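Local atomic coordinates of Ras GTPase-activating-like protein IQGAP2 (Homo sapiens, PDB entry 5CJP), a protein that is an IQGAP-family scaffold whose GTPase-activating-protein-related region probably binds Rho-family GTPases such as Cdc42 rather than stimulating Ras. Residues Phe18-Thr23 / Val336-Ile341; Val118-Ile122 / Gln263-Leu267; Pro133-Tyr137 / Ala163-Val169. All coordinates share one frame; numbering follows the deposited sequence.

Contact 1: Phe18-Thr23 / Val336-Ile341; sequences FYLLQT and VIYISI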
ATOM      1  N   PHE E  18     -11.188  -3.188 -15.381  1.00 39.78           N
ATOM      2  CA  PHE E  18     -10.000  -2.468 -14.980  1.00 40.17           C
ATOM      3  C   PHE E  18      -9.766  -1.241 -15.842  1.00 36.06           C
ATOM      4  O   PHE E  18      -9.359  -0.197 -15.356  1.00 34.05           O
ATOM      5  CB  PHE E  18      -8.812  -3.421 -15.007  1.00 46.59           C
ATOM      6  CG  PHE E  18      -8.908  -4.508 -13.985  1.00 53.12           C
ATOM      7  CD1 PHE E  18     -10.033  -4.620 -13.171  1.00 56.19           C
ATOM      8  CD2 PHE E  18      -7.863  -5.396 -13.804  1.00 57.31           C
ATOM      9  CE1 PHE E  18     -10.113  -5.595 -12.190  1.00 58.56           C
ATOM     10  CE2 PHE E  18      -7.934  -6.377 -12.822  1.00 60.74           C
ATOM     11  CZ  PHE E  18      -9.059  -6.478 -12.013  1.00 60.21           C
ATOM     12  N   TYR E  19     -10.043  -1.373 -17.128  1.00 35.39           N
ATOM     13  CA  TYR E  19      -9.875  -0.275 -18.067  1.00 33.31           C
ATOM     14  C   TYR E  19     -10.801   0.906 -17.726  1.00 31.26           C
ATOM     15  O   TYR E  19     -10.361   2.034 -17.613  1.00 28.71           O
ATOM     16  CB  TYR E  19     -10.170  -0.780 -19.481  1.00 34.17           C
ATOM     17  CG  TYR E  19     -10.211   0.326 -20.503  1.00 35.49           C
ATOM     18  CD1 TYR E  19      -9.087   1.108 -20.749  1.00 35.51           C
ATOM     19  CD2 TYR E  19     -11.380   0.603 -21.217  1.00 36.30           C
ATOM     20  CE1 TYR E  19      -9.118   2.141 -21.681  1.00 39.45           C
ATOM     21  CE2 TYR E  19     -11.426   1.633 -22.160  1.00 38.31           C
ATOM     22  CZ  TYR E  19     -10.295   2.401 -22.388  1.00 41.31           C
ATOM     23  OH  TYR E  19     -10.331   3.436 -23.309  1.00 45.26           O
ATOM     24  N   LEU E  20     -12.088   0.640 -17.578  1.00 30.19           N
ATOM     25  CA  LEU E  20     -13.030   1.686 -17.245  1.00 32.72           C
ATOM     26  C   LEU E  20     -12.726   2.318 -15.890  1.00 36.23           C
ATOM     27  O   LEU E  20     -12.829   3.532 -15.729  1.00 35.45           O
ATOM     28  CB  LEU E  20     -14.450   1.128 -17.264  1.00 32.00           C
ATOM     29  CG  LEU E  20     -14.897   0.668 -18.663  1.00 30.50           C
ATOM     30  CD1 LEU E  20     -16.337   0.187 -18.623  1.00 28.71           C
ATOM     31  CD2 LEU E  20     -14.742   1.836 -19.643  1.00 32.56           C
ATOM     32  N   LEU E  21     -12.340   1.507 -14.912  1.00 40.91           N
ATOM     33  CA  LEU E  21     -12.019   2.053 -13.598  1.00 43.86           C
ATOM     34  C   LEU E  21     -10.970   3.158 -13.649  1.00 45.13           C
ATOM     35  O   LEU E  21     -11.093   4.155 -12.942  1.00 46.89           O
ATOM     36  CB  LEU E  21     -11.516   0.960 -12.669  1.00 43.92           C
ATOM     37  CG  LEU E  21     -12.560   0.322 -11.767  1.00 44.34           C
ATOM     38  CD1 LEU E  21     -11.906  -0.796 -10.978  1.00 42.29           C
ATOM     39  CD2 LEU E  21     -13.140   1.370 -10.842  1.00 42.32           C
ATOM     40  N   GLN E  22      -9.944   2.975 -14.479  1.00 43.07           N
ATOM     41  CA  GLN E  22      -8.846   3.937 -14.612  1.00 43.57           C
ATOM     42  C   GLN E  22      -9.005   4.966 -15.726  1.00 44.00           C
ATOM     43  O   GLN E  22      -8.457   6.070 -15.654  1.00 42.94           O
ATOM     44  CB  GLN E  22      -7.529   3.189 -14.881  1.00 43.00           C
ATOM     45  CG  GLN E  22      -7.124   2.208 -13.781  1.00 45.05           C
ATOM     46  CD  GLN E  22      -6.068   1.219 -14.236  1.00 45.33           C
ATOM     47  OE1 GLN E  22      -4.897   1.578 -14.450  1.00 45.33           O
ATOM     48  NE2 GLN E  22      -6.476  -0.034 -14.396  1.00 41.39           N
ATOM     49  N   THR E  23      -9.761   4.606 -16.749  1.00 42.29           N
ATOM     50  CA  THR E  23      -9.877   5.450 -17.921  1.00 43.69           C
ATOM     51  C   THR E  23     -11.210   6.133 -18.133  1.00 41.58           C
ATOM     52  O   THR E  23     -11.268   7.181 -18.795  1.00 39.88           O
ATOM     53  CB  THR E  23      -9.520   4.597 -19.170  1.00 43.43           C
ATOM     54  OG1 THR E  23      -8.180   4.124 -19.032  1.00 48.71           O
ATOM     55  CG2 THR E  23      -9.603   5.384 -20.431  1.00 48.65           C
ATOM     56  N   VAL E 336      -3.171   7.195 -23.487  1.00 60.87           N
ATOM     57  CA  VAL E 336      -3.390   6.674 -22.155  1.00 57.89           C
ATOM     58  C   VAL E 336      -2.797   5.284 -21.928  1.00 53.98           C
ATOM     59  O   VAL E 336      -2.823   4.416 -22.803  1.00 54.29           O
ATOM     60  CB  VAL E 336      -4.910   6.696 -21.792  1.00 60.17           C
ATOM     61  CG1 VAL E 336      -5.748   6.508 -23.039  1.00 62.05           C
ATOM     62  CG2 VAL E 336      -5.233   5.602 -20.771  1.00 61.46           C
ATOM     63  N   ILE E 337      -2.254   5.113 -20.727  1.00 47.75           N
ATOM     64  CA  ILE E 337      -1.637   3.881 -20.267  1.00 42.93           C
ATOM     65  C   ILE E 337      -2.488   3.401 -19.078  1.00 40.66           C
ATOM     66  O   ILE E 337      -3.026   4.220 -18.335  1.00 38.28           O
ATOM     67  CB  ILE E 337      -0.204   4.159 -19.766  1.00 43.94           C
ATOM     68  CG1 ILE E 337       0.762   4.258 -20.936  1.00 45.02           C
ATOM     69  CG2 ILE E 337       0.237   3.094 -18.829  1.00 44.82           C
ATOM     70  CD1 ILE E 337       0.473   5.419 -21.806  1.00 72.65           C
ATOM     71  N   TYR E 338      -2.632   2.094 -18.896  1.00 37.21           N
ATOM     72  CA  TYR E 338      -3.399   1.600 -17.764  1.00 36.97           C
ATOM     73  C   TYR E 338      -2.994   0.195 -17.312  1.00 38.52           C
ATOM     74  O   TYR E 338      -2.263  -0.521 -17.984  1.00 41.68           O
ATOM     75  CB  TYR E 338      -4.897   1.653 -18.069  1.00 31.52           C
ATOM     76  CG  TYR E 338      -5.369   0.654 -19.106  1.00 30.64           C
ATOM     77  CD1 TYR E 338      -6.071  -0.501 -18.729  1.00 27.18           C
ATOM     78  CD2 TYR E 338      -5.140   0.872 -20.474  1.00 28.41           C
ATOM     79  CE1 TYR E 338      -6.527  -1.403 -19.690  1.00 25.28           C
ATOM     80  CE2 TYR E 338      -5.595  -0.021 -21.432  1.00 21.86           C
ATOM     81  CZ  TYR E 338      -6.283  -1.149 -21.040  1.00 25.26           C
ATOM     82  OH  TYR E 338      -6.736  -2.029 -22.000  1.00 30.72           O
ATOM     83  N   ILE E 339      -3.511  -0.197 -16.165  1.00 37.28           N
ATOM     84  CA  ILE E 339      -3.201  -1.472 -15.561  1.00 35.96           C
ATOM     85  C   ILE E 339      -4.297  -2.505 -15.788  1.00 39.10           C
ATOM     86  O   ILE E 339      -5.451  -2.286 -15.415  1.00 40.60           O
ATOM     87  CB  ILE E 339      -3.004  -1.246 -14.057  1.00 33.76           C
ATOM     88  CG1 ILE E 339      -1.722  -0.423 -13.847  1.00 32.33           C
ATOM     89  CG2 ILE E 339      -3.073  -2.551 -13.303  1.00 35.34           C
ATOM     90  CD1 ILE E 339      -0.495  -1.072 -14.382  1.00 72.65           C
ATOM     91  N   SER E 340      -3.948  -3.647 -16.370  1.00 39.39           N
ATOM     92  CA  SER E 340      -4.957  -4.673 -16.629  1.00 39.34           C
ATOM     93  C   SER E 340      -4.497  -6.091 -16.213  1.00 41.83           C
ATOM     94  O   SER E 340      -3.433  -6.274 -15.616  1.00 41.89           O
ATOM     95  CB  SER E 340      -5.315  -4.631 -18.131  1.00 35.65           C
ATOM     96  OG  SER E 340      -6.498  -5.376 -18.431  1.00 34.34           O
ATOM     97  N   ILE E 341      -5.315  -7.083 -16.535  1.00 44.58           N
ATOM     98  CA  ILE E 341      -5.017  -8.479 -16.253  1.00 48.77           C
ATOM     99  C   ILE E 341      -4.726  -9.127 -17.602  1.00 50.16           C
ATOM    100  O   ILE E 341      -5.190  -8.641 -18.631  1.00 50.45           O
ATOM    101  CB  ILE E 341      -6.221  -9.196 -15.658  1.00 51.17           C
ATOM    102  CG1 ILE E 341      -6.410  -8.815 -14.210  1.00 53.01           C
ATOM    103  CG2 ILE E 341      -6.024 -10.689 -15.697  1.00 54.99           C
ATOM    104  CD1 ILE E 341      -7.678  -9.408 -13.693  1.00 72.65           C
TER
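Q22 and Y19 of helix 7-23 pack against I339 and Y338 of strand 337-343, a helix laid along a strand, nearly antiparallel to it, whose antiparallel sheet is completed by a strand of the second subunit. Helix and strand segments run at 153°, their axes 7.8 Å apart. The tight part is the Q22 carboxamide, which grips I339 by both backbone polar atoms: I339 N donates to Q22 OE1 at 2.8 Å, and Q22 NE2 donates to I339 O at 2.7 Å, in the carbonyl plane and on a lone pair. NE2 also bonds F18 O from above that carbonyl's plane, so the amide's rotation is fixed. A leucine in place of Q22 would probably leave I339 N and O without these partners. Beside it, with Y19 CG anti to the backbone N (chi1 172°), the Y19 ring brings CD1 over the centre of the Y338 ring in an edge-to-face pair, planes at 58° and centroids 4.9 Å apart. The contact thins toward partly exposed V336, whose other neighbours include an apolar side chain of a partner protein. V336 meets the helix segment at one place, CG2 on T23 OG1, tip to tip at 3.7 Å.

Contact 2: Val118-Ile122 / Gln263-Leu267; sequences VKEII and QRRNL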
ATOM      1  N   VAL E 118     -23.083  13.136  19.470  1.00 52.97           N
ATOM      2  CA  VAL E 118     -23.172  11.688  19.520  1.00 50.21           C
ATOM      3  C   VAL E 118     -22.220  11.221  20.606  1.00 55.29           C
ATOM      4  O   VAL E 118     -22.547  10.340  21.394  1.00 53.49           O
ATOM      5  CB  VAL E 118     -22.794  11.036  18.165  1.00 44.71           C
ATOM      6  CG1 VAL E 118     -22.417   9.583  18.372  1.00 37.10           C
ATOM      7  CG2 VAL E 118     -23.979  11.114  17.199  1.00 35.33           C
ATOM      8  N   LYS E 119     -21.039  11.832  20.644  1.00 61.02           N
ATOM      9  CA  LYS E 119     -20.027  11.483  21.632  1.00 64.68           C
ATOM     10  C   LYS E 119     -20.577  11.736  23.039  1.00 66.73           C
ATOM     11  O   LYS E 119     -20.165  11.098  24.010  1.00 66.39           O
ATOM     12  CB  LYS E 119     -18.761  12.306  21.393  1.00 66.44           C
ATOM     13  CG  LYS E 119     -17.675  12.048  22.405  1.00 67.22           C
ATOM     14  CD  LYS E 119     -16.485  12.972  22.212  1.00 68.54           C
ATOM     15  CE  LYS E 119     -15.538  12.899  23.409  1.00 68.04           C
ATOM     16  NZ  LYS E 119     -15.187  11.480  23.734  1.00 68.16           N
ATOM     17  N   GLU E 120     -21.519  12.671  23.135  1.00 67.36           N
ATOM     18  CA  GLU E 120     -22.143  13.001  24.410  1.00 67.15           C
ATOM     19  C   GLU E 120     -23.130  11.922  24.844  1.00 64.81           C
ATOM     20  O   GLU E 120     -23.227  11.604  26.028  1.00 65.28           O
ATOM     21  CB  GLU E 120     -22.889  14.328  24.310  1.00 71.09           C
ATOM     22  CG  GLU E 120     -22.033  15.545  24.507  1.00 76.55           C
ATOM     23  CD  GLU E 120     -22.853  16.818  24.500  1.00 80.02           C
ATOM     24  OE1 GLU E 120     -22.279  17.897  24.764  1.00 81.53           O
ATOM     25  OE2 GLU E 120     -24.074  16.739  24.229  1.00 81.21           O
ATOM     26  N   ILE E 121     -23.873  11.370  23.888  1.00 60.19           N
ATOM     27  CA  ILE E 121     -24.861  10.339  24.194  1.00 55.84           C
ATOM     28  C   ILE E 121     -24.181   8.993  24.463  1.00 58.43           C
ATOM     29  O   ILE E 121     -24.732   8.136  25.172  1.00 59.22           O
ATOM     30  CB  ILE E 121     -25.863  10.186  23.034  1.00 50.29           C
ATOM     31  CG1 ILE E 121     -26.607  11.503  22.818  1.00 43.37           C
ATOM     32  CG2 ILE E 121     -26.840   9.066  23.323  1.00 46.48           C
ATOM     33  CD1 ILE E 121     -27.373  11.568  21.526  1.00 72.65           C
ATOM     34  N   ILE E 122     -22.990   8.818  23.885  1.00 61.15           N
ATOM     35  CA  ILE E 122     -22.203   7.584  24.054  1.00 65.07           C
ATOM     36  C   ILE E 122     -21.528   7.589  25.416  1.00 65.44           C
ATOM     37  O   ILE E 122     -21.538   6.593  26.129  1.00 62.80           O
ATOM     38  CB  ILE E 122     -21.083   7.449  22.962  1.00 67.56           C
ATOM     39  CG1 ILE E 122     -21.663   7.106  21.586  1.00 69.66           C
ATOM     40  CG2 ILE E 122     -20.145   6.360  23.301  1.00 67.99           C
ATOM     41  CD1 ILE E 122     -23.077   7.414  21.432  1.00 72.65           C
ATOM     42  N   GLN E 263     -26.199   1.915  24.336  1.00 64.74           N
ATOM     43  CA  GLN E 263     -25.806   3.058  23.526  1.00 63.97           C
ATOM     44  C   GLN E 263     -26.524   2.957  22.189  1.00 62.14           C
ATOM     45  O   GLN E 263     -26.952   3.968  21.626  1.00 62.29           O
ATOM     46  CB  GLN E 263     -24.285   3.074  23.343  1.00 66.17           C
ATOM     47  CG  GLN E 263     -23.522   3.136  24.665  1.00 66.15           C
ATOM     48  CD  GLN E 263     -22.013   3.038  24.502  1.00 67.48           C
ATOM     49  OE1 GLN E 263     -21.501   2.090  23.904  1.00 68.18           O
ATOM     50  NE2 GLN E 263     -21.293   4.015  25.046  1.00 65.93           N
ATOM     51  N   ARG E 264     -26.671   1.732  21.689  1.00 58.76           N
ATOM     52  CA  ARG E 264     -27.374   1.490  20.433  1.00 55.85           C
ATOM     53  C   ARG E 264     -28.830   1.905  20.553  1.00 55.37           C
ATOM     54  O   ARG E 264     -29.359   2.631  19.702  1.00 53.33           O
ATOM     55  CB  ARG E 264     -27.349   0.009  20.077  1.00 54.59           C
ATOM     56  CG  ARG E 264     -26.342  -0.343  19.033  1.00 50.66           C
ATOM     57  CD  ARG E 264     -26.721   0.218  17.678  1.00 44.35           C
ATOM     58  NE  ARG E 264     -25.511   0.612  16.959  1.00 43.06           N
ATOM     59  CZ  ARG E 264     -24.429  -0.150  16.840  1.00 39.97           C
ATOM     60  NH1 ARG E 264     -24.403  -1.354  17.391  1.00 40.78           N
ATOM     61  NH2 ARG E 264     -23.370   0.299  16.189  1.00 39.35           N
ATOM     62  N   ARG E 265     -29.471   1.409  21.607  1.00 53.91           N
ATOM     63  CA  ARG E 265     -30.872   1.698  21.872  1.00 53.85           C
ATOM     64  C   ARG E 265     -31.094   3.203  22.075  1.00 50.98           C
ATOM     65  O   ARG E 265     -32.163   3.730  21.751  1.00 46.42           O
ATOM     66  CB  ARG E 265     -31.337   0.908  23.095  1.00 56.93           C
ATOM     67  CG  ARG E 265     -32.838   0.873  23.285  1.00 61.16           C
ATOM     68  CD  ARG E 265     -33.170   0.130  24.552  1.00 67.53           C
ATOM     69  NE  ARG E 265     -32.532  -1.181  24.576  1.00 70.74           N
ATOM     70  CZ  ARG E 265     -32.896  -2.201  23.801  1.00 73.30           C
ATOM     71  NH1 ARG E 265     -33.899  -2.057  22.942  1.00 73.82           N
ATOM     72  NH2 ARG E 265     -32.255  -3.359  23.881  1.00 74.64           N
ATOM     73  N   ASN E 266     -30.076   3.883  22.599  1.00 48.52           N
ATOM     74  CA  ASN E 266     -30.166   5.322  22.818  1.00 49.87           C
ATOM     75  C   ASN E 266     -30.089   6.054  21.482  1.00 48.25           C
ATOM     76  O   ASN E 266     -30.992   6.816  21.137  1.00 48.33           O
ATOM     77  CB  ASN E 266     -29.048   5.806  23.753  1.00 52.76           C
ATOM     78  CG  ASN E 266     -29.349   5.534  25.231  1.00 54.23           C
ATOM     79  OD1 ASN E 266     -28.501   5.755  26.094  1.00 54.44           O
ATOM     80  ND2 ASN E 266     -30.554   5.060  25.523  1.00 55.71           N
ATOM     81  N   LEU E 267     -29.022   5.819  20.723  1.00 46.72           N
ATOM     82  CA  LEU E 267     -28.866   6.462  19.420  1.00 44.34           C
ATOM     83  C   LEU E 267     -30.026   6.097  18.513  1.00 44.62           C
ATOM     84  O   LEU E 267     -30.575   6.948  17.809  1.00 43.13           O
ATOM     85  CB  LEU E 267     -27.558   6.040  18.770  1.00 37.87           C
ATOM     86  CG  LEU E 267     -26.352   6.596  19.503  1.00 33.32           C
ATOM     87  CD1 LEU E 267     -25.117   5.838  19.073  1.00 30.01           C
ATOM     88  CD2 LEU E 267     -26.228   8.106  19.228  1.00 29.77           C
TER
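I122 of helix 111-123 and Q263 of helix 261-278 bring their CA atoms to 5.8 Å of each other, where the two helix segments pass at 136°, obliquely antiparallel, with axes 10.2 Å apart. The polar part of the contact lies at this close end. Q263, its chain extended beyond CG, crosses the I122 side chain at about a right angle and gives NE2 to I122 O at 2.8 Å. The oxygen lies in the plane of the Q263 amide, whereas the donor is tilted 31° from the carbonyl plane of I122. This carbonyl belongs to the last turn of helix 111-123, so a side chain of the other helix supplies it with a donor. The second amide atom, Q263 OE1, accepts a bond from N260 N just ahead of helix 261-278, and the two bonds together fix which way the carboxamide faces. Deeper in, L267 supplies the apolar centre. I122 CG1 points back along the helix, and CD1 at its end meets L267 CD1 at 3.5 Å. The other methyl of L267, CD2, faces V118 CG1 at 4.2 Å and I121 CG2 at 4.3 Å, so the leucine end is bordered by three side chains of one helical turn. I121 CG2 also rests on N266 CB at 4.0 Å, and I121 continues inward onto V183 and V187 of helix 167-193. On the back of helix 261-278, R264 turns away from the contact to a salt bridge with D246. Obliquely crossed helices joined by aliphatic side chains, with a glutamine-to-carbonyl bond at the close end, are in keeping with the all-helical fold of the Ras GTPase-activator family.

Contact 3: Pro133-Tyr137 / Ala163-Val169; sequences PVEVY and ALTYPEV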
ATOM      1  N   PRO E 133     -42.382  -0.309  26.994  1.00 61.20           N
ATOM      2  CA  PRO E 133     -42.975  -0.695  28.275  1.00 61.70           C
ATOM      3  C   PRO E 133     -42.653  -2.118  28.719  1.00 64.33           C
ATOM      4  O   PRO E 133     -42.032  -2.302  29.762  1.00 63.52           O
ATOM      5  CB  PRO E 133     -44.464  -0.482  28.034  1.00 60.04           C
ATOM      6  CG  PRO E 133     -44.465   0.716  27.145  1.00 57.55           C
ATOM      7  CD  PRO E 133     -43.375   0.369  26.144  1.00 55.46           C
ATOM      8  N   VAL E 134     -43.068  -3.117  27.936  1.00 67.75           N
ATOM      9  CA  VAL E 134     -42.805  -4.512  28.307  1.00 71.17           C
ATOM     10  C   VAL E 134     -41.331  -4.772  28.571  1.00 72.32           C
ATOM     11  O   VAL E 134     -40.980  -5.582  29.437  1.00 71.39           O
ATOM     12  CB  VAL E 134     -43.285  -5.530  27.228  1.00 71.95           C
ATOM     13  CG1 VAL E 134     -44.802  -5.560  27.170  1.00 70.87           C
ATOM     14  CG2 VAL E 134     -42.717  -5.171  25.869  1.00 71.90           C
ATOM     15  N   GLU E 135     -40.466  -4.095  27.823  1.00 74.22           N
ATOM     16  CA  GLU E 135     -39.030  -4.254  28.009  1.00 74.67           C
ATOM     17  C   GLU E 135     -38.605  -3.573  29.297  1.00 73.02           C
ATOM     18  O   GLU E 135     -37.720  -4.054  30.000  1.00 71.93           O
ATOM     19  CB  GLU E 135     -38.256  -3.663  26.829  1.00 77.30           C
ATOM     20  CG  GLU E 135     -37.959  -4.671  25.730  1.00 77.88           C
ATOM     21  CD  GLU E 135     -37.039  -4.127  24.649  1.00 80.00           C
ATOM     22  OE1 GLU E 135     -37.490  -3.281  23.849  1.00 81.20           O
ATOM     23  OE2 GLU E 135     -35.860  -4.548  24.604  1.00 80.03           O
ATOM     24  N   VAL E 136     -39.238  -2.449  29.607  1.00 72.29           N
ATOM     25  CA  VAL E 136     -38.912  -1.736  30.833  1.00 72.58           C
ATOM     26  C   VAL E 136     -39.463  -2.549  31.989  1.00 76.18           C
ATOM     27  O   VAL E 136     -38.760  -2.820  32.960  1.00 75.56           O
ATOM     28  CB  VAL E 136     -39.548  -0.322  30.875  1.00 68.58           C
ATOM     29  CG1 VAL E 136     -39.045   0.436  32.107  1.00 61.60           C
ATOM     30  CG2 VAL E 136     -39.218   0.435  29.599  1.00 60.59           C
ATOM     31  N   TYR E 137     -40.727  -2.939  31.871  1.00 80.81           N
ATOM     32  CA  TYR E 137     -41.385  -3.720  32.905  1.00 87.11           C
ATOM     33  C   TYR E 137     -40.530  -4.913  33.264  1.00 91.02           C
ATOM     34  O   TYR E 137     -40.188  -5.126  34.426  1.00 90.22           O
ATOM     35  CB  TYR E 137     -42.748  -4.221  32.427  1.00 89.08           C
ATOM     36  CG  TYR E 137     -43.326  -5.279  33.340  1.00 90.25           C
ATOM     37  CD1 TYR E 137     -43.945  -4.931  34.538  1.00 91.58           C
ATOM     38  CD2 TYR E 137     -43.193  -6.631  33.034  1.00 92.17           C
ATOM     39  CE1 TYR E 137     -44.414  -5.906  35.414  1.00 92.94           C
ATOM     40  CE2 TYR E 137     -43.656  -7.613  33.901  1.00 94.12           C
ATOM     41  CZ  TYR E 137     -44.264  -7.246  35.090  1.00 93.96           C
ATOM     42  OH  TYR E 137     -44.712  -8.221  35.955  1.00 94.31           O
ATOM     43  N   ALA E 163     -48.197  -3.375  31.514  1.00106.52           N
ATOM     44  CA  ALA E 163     -46.856  -3.096  32.011  1.00105.30           C
ATOM     45  C   ALA E 163     -46.927  -1.703  32.629  1.00103.07           C
ATOM     46  O   ALA E 163     -46.163  -1.367  33.532  1.00101.32           O
ATOM     47  CB  ALA E 163     -45.851  -3.123  30.873  1.00109.45           C
ATOM     48  N   LEU E 164     -47.869  -0.904  32.133  1.00 99.31           N
ATOM     49  CA  LEU E 164     -48.068   0.450  32.622  1.00 96.28           C
ATOM     50  C   LEU E 164     -48.957   0.454  33.857  1.00 99.42           C
ATOM     51  O   LEU E 164     -49.335   1.511  34.353  1.00 99.23           O
ATOM     52  CB  LEU E 164     -48.692   1.329  31.531  1.00 88.68           C
ATOM     53  CG  LEU E 164     -47.817   1.602  30.302  1.00 78.95           C
ATOM     54  CD1 LEU E 164     -48.521   2.564  29.365  1.00 74.43           C
ATOM     55  CD2 LEU E 164     -46.485   2.186  30.742  1.00 75.05           C
ATOM     56  N   THR E 165     -49.295  -0.733  34.349  1.00103.93           N
ATOM     57  CA  THR E 165     -50.121  -0.842  35.546  1.00108.04           C
ATOM     58  C   THR E 165     -49.261  -0.434  36.726  1.00111.17           C
ATOM     59  O   THR E 165     -49.729   0.207  37.665  1.00116.19           O
ATOM     60  CB  THR E 165     -50.611  -2.289  35.781  1.00107.91           C
ATOM     61  OG1 THR E 165     -51.572  -2.638  34.778  1.00104.12           O
ATOM     62  CG2 THR E 165     -51.252  -2.423  37.166  1.00103.39           C
ATOM     63  N   TYR E 166     -47.993  -0.815  36.657  1.00110.23           N
ATOM     64  CA  TYR E 166     -47.032  -0.520  37.702  1.00107.06           C
ATOM     65  C   TYR E 166     -46.501   0.898  37.531  1.00102.88           C
ATOM     66  O   TYR E 166     -45.718   1.161  36.620  1.00101.88           O
ATOM     67  CB  TYR E 166     -45.891  -1.534  37.624  1.00109.49           C
ATOM     68  CG  TYR E 166     -46.389  -2.956  37.677  1.00113.31           C
ATOM     69  CD1 TYR E 166     -46.387  -3.674  38.871  1.00115.86           C
ATOM     70  CD2 TYR E 166     -46.952  -3.554  36.547  1.00115.68           C
ATOM     71  CE1 TYR E 166     -46.940  -4.958  38.942  1.00118.07           C
ATOM     72  CE2 TYR E 166     -47.508  -4.833  36.607  1.00117.77           C
ATOM     73  CZ  TYR E 166     -47.504  -5.529  37.807  1.00118.21           C
ATOM     74  OH  TYR E 166     -48.074  -6.784  37.868  1.00117.81           O
ATOM     75  N   PRO E 167     -46.935   1.835  38.398  1.00 99.56           N
ATOM     76  CA  PRO E 167     -46.513   3.239  38.360  1.00 93.82           C
ATOM     77  C   PRO E 167     -45.003   3.396  38.332  1.00 86.81           C
ATOM     78  O   PRO E 167     -44.494   4.417  37.894  1.00 82.40           O
ATOM     79  CB  PRO E 167     -47.129   3.816  39.626  1.00 96.21           C
ATOM     80  CG  PRO E 167     -48.393   3.052  39.738  1.00102.14           C
ATOM     81  CD  PRO E 167     -47.933   1.634  39.466  1.00100.38           C
ATOM     82  N   GLU E 168     -44.287   2.389  38.817  1.00 83.70           N
ATOM     83  CA  GLU E 168     -42.827   2.424  38.808  1.00 82.64           C
ATOM     84  C   GLU E 168     -42.325   2.329  37.363  1.00 77.82           C
ATOM     85  O   GLU E 168     -41.456   3.087  36.944  1.00 76.50           O
ATOM     86  CB  GLU E 168     -42.265   1.267  39.638  1.00 87.56           C
ATOM     87  CG  GLU E 168     -43.224   0.095  39.797  1.00 99.23           C
ATOM     88  CD  GLU E 168     -44.240   0.322  40.903  1.00105.27           C
ATOM     89  OE1 GLU E 168     -43.913   0.033  42.076  1.00108.40           O
ATOM     90  OE2 GLU E 168     -45.355   0.800  40.605  1.00107.38           O
ATOM     91  N   VAL E 169     -42.882   1.390  36.603  1.00 74.43           N
ATOM     92  CA  VAL E 169     -42.511   1.220  35.208  1.00 71.68           C
ATOM     93  C   VAL E 169     -42.957   2.439  34.408  1.00 70.21           C
ATOM     94  O   VAL E 169     -42.242   2.904  33.522  1.00 68.89           O
ATOM     95  CB  VAL E 169     -43.155  -0.052  34.611  1.00 71.00           C
ATOM     96  CG1 VAL E 169     -43.122  -0.007  33.091  1.00 70.91           C
ATOM     97  CG2 VAL E 169     -42.410  -1.271  35.101  1.00 70.43           C
TER
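Y137 of helix 133-139 fits against A163 at the end of helix 160-163, Y166 in the turn that follows and V169 in the first turn of helix 167-193; the contact is a helix packed on the tight connection between two helices of the all-helical GAP-related region. No hydrogen bond crosses it, and the fit rests on side-chain shape. Y137 holds CG anti to its backbone N (chi1 167°), which sends the ring away from the start of its helix and into the turn. Its CB meets A163 CB at 3.6 Å, while V169 CG2 comes against the backbone of the same residue, 3.4 Å from Y137 CA. Alanine and valine methyls thus close on the root of the tyrosine, and Y166 receives its outer ring. With chi1 at -55°, Y166 CG stands anti to the carbonyl carbon, which directs the ring toward Y137. Y137 CE1 lies over one face of that ring, offset toward the rim and 3.5 Å from Y166 CE2. The two rings are oblique, planes at 47° and centroids 5.1 Å apart. The edge of the Y166 ring carries A163 O in its plane. Further back, P133 in the first turn of its helix sets CB 4.1 Å from A163 CB and also meets L164 CD2 with it. Both V169 methyls lie on Y137, CG2 more closely; V169 CG1 reaches on to V136 CB at 4.2 Å and also faces the P133 carbonyl. H289 from a distant loop packs on P133, while L154 and V158 pack on Y137. At the far end of the ring, Y137 OH makes a weak hydrogen bond with P155 O.

In the fold
Contacts 2 and 3 lie on the same side of the chain's centre, their own centres 23 Å apart, and both belong to the GTPase-activator region. They meet through a long, weak ion pair, R265 NH1 to E135 OE2 at 3.6 Å, and helices 111-123 and 133-139 follow each other in the chain. Contact 1 closes the much larger chain loop in which both are nested, and lies beyond the chain's centre, 44 Å from contact 2 and 62 Å from contact 3, centre to centre. Contact 1 also lies near a bound GTP, about 10 Å from the Q22 side chain. GTP in this structure is also bound by N57, R59, E60 and Y326.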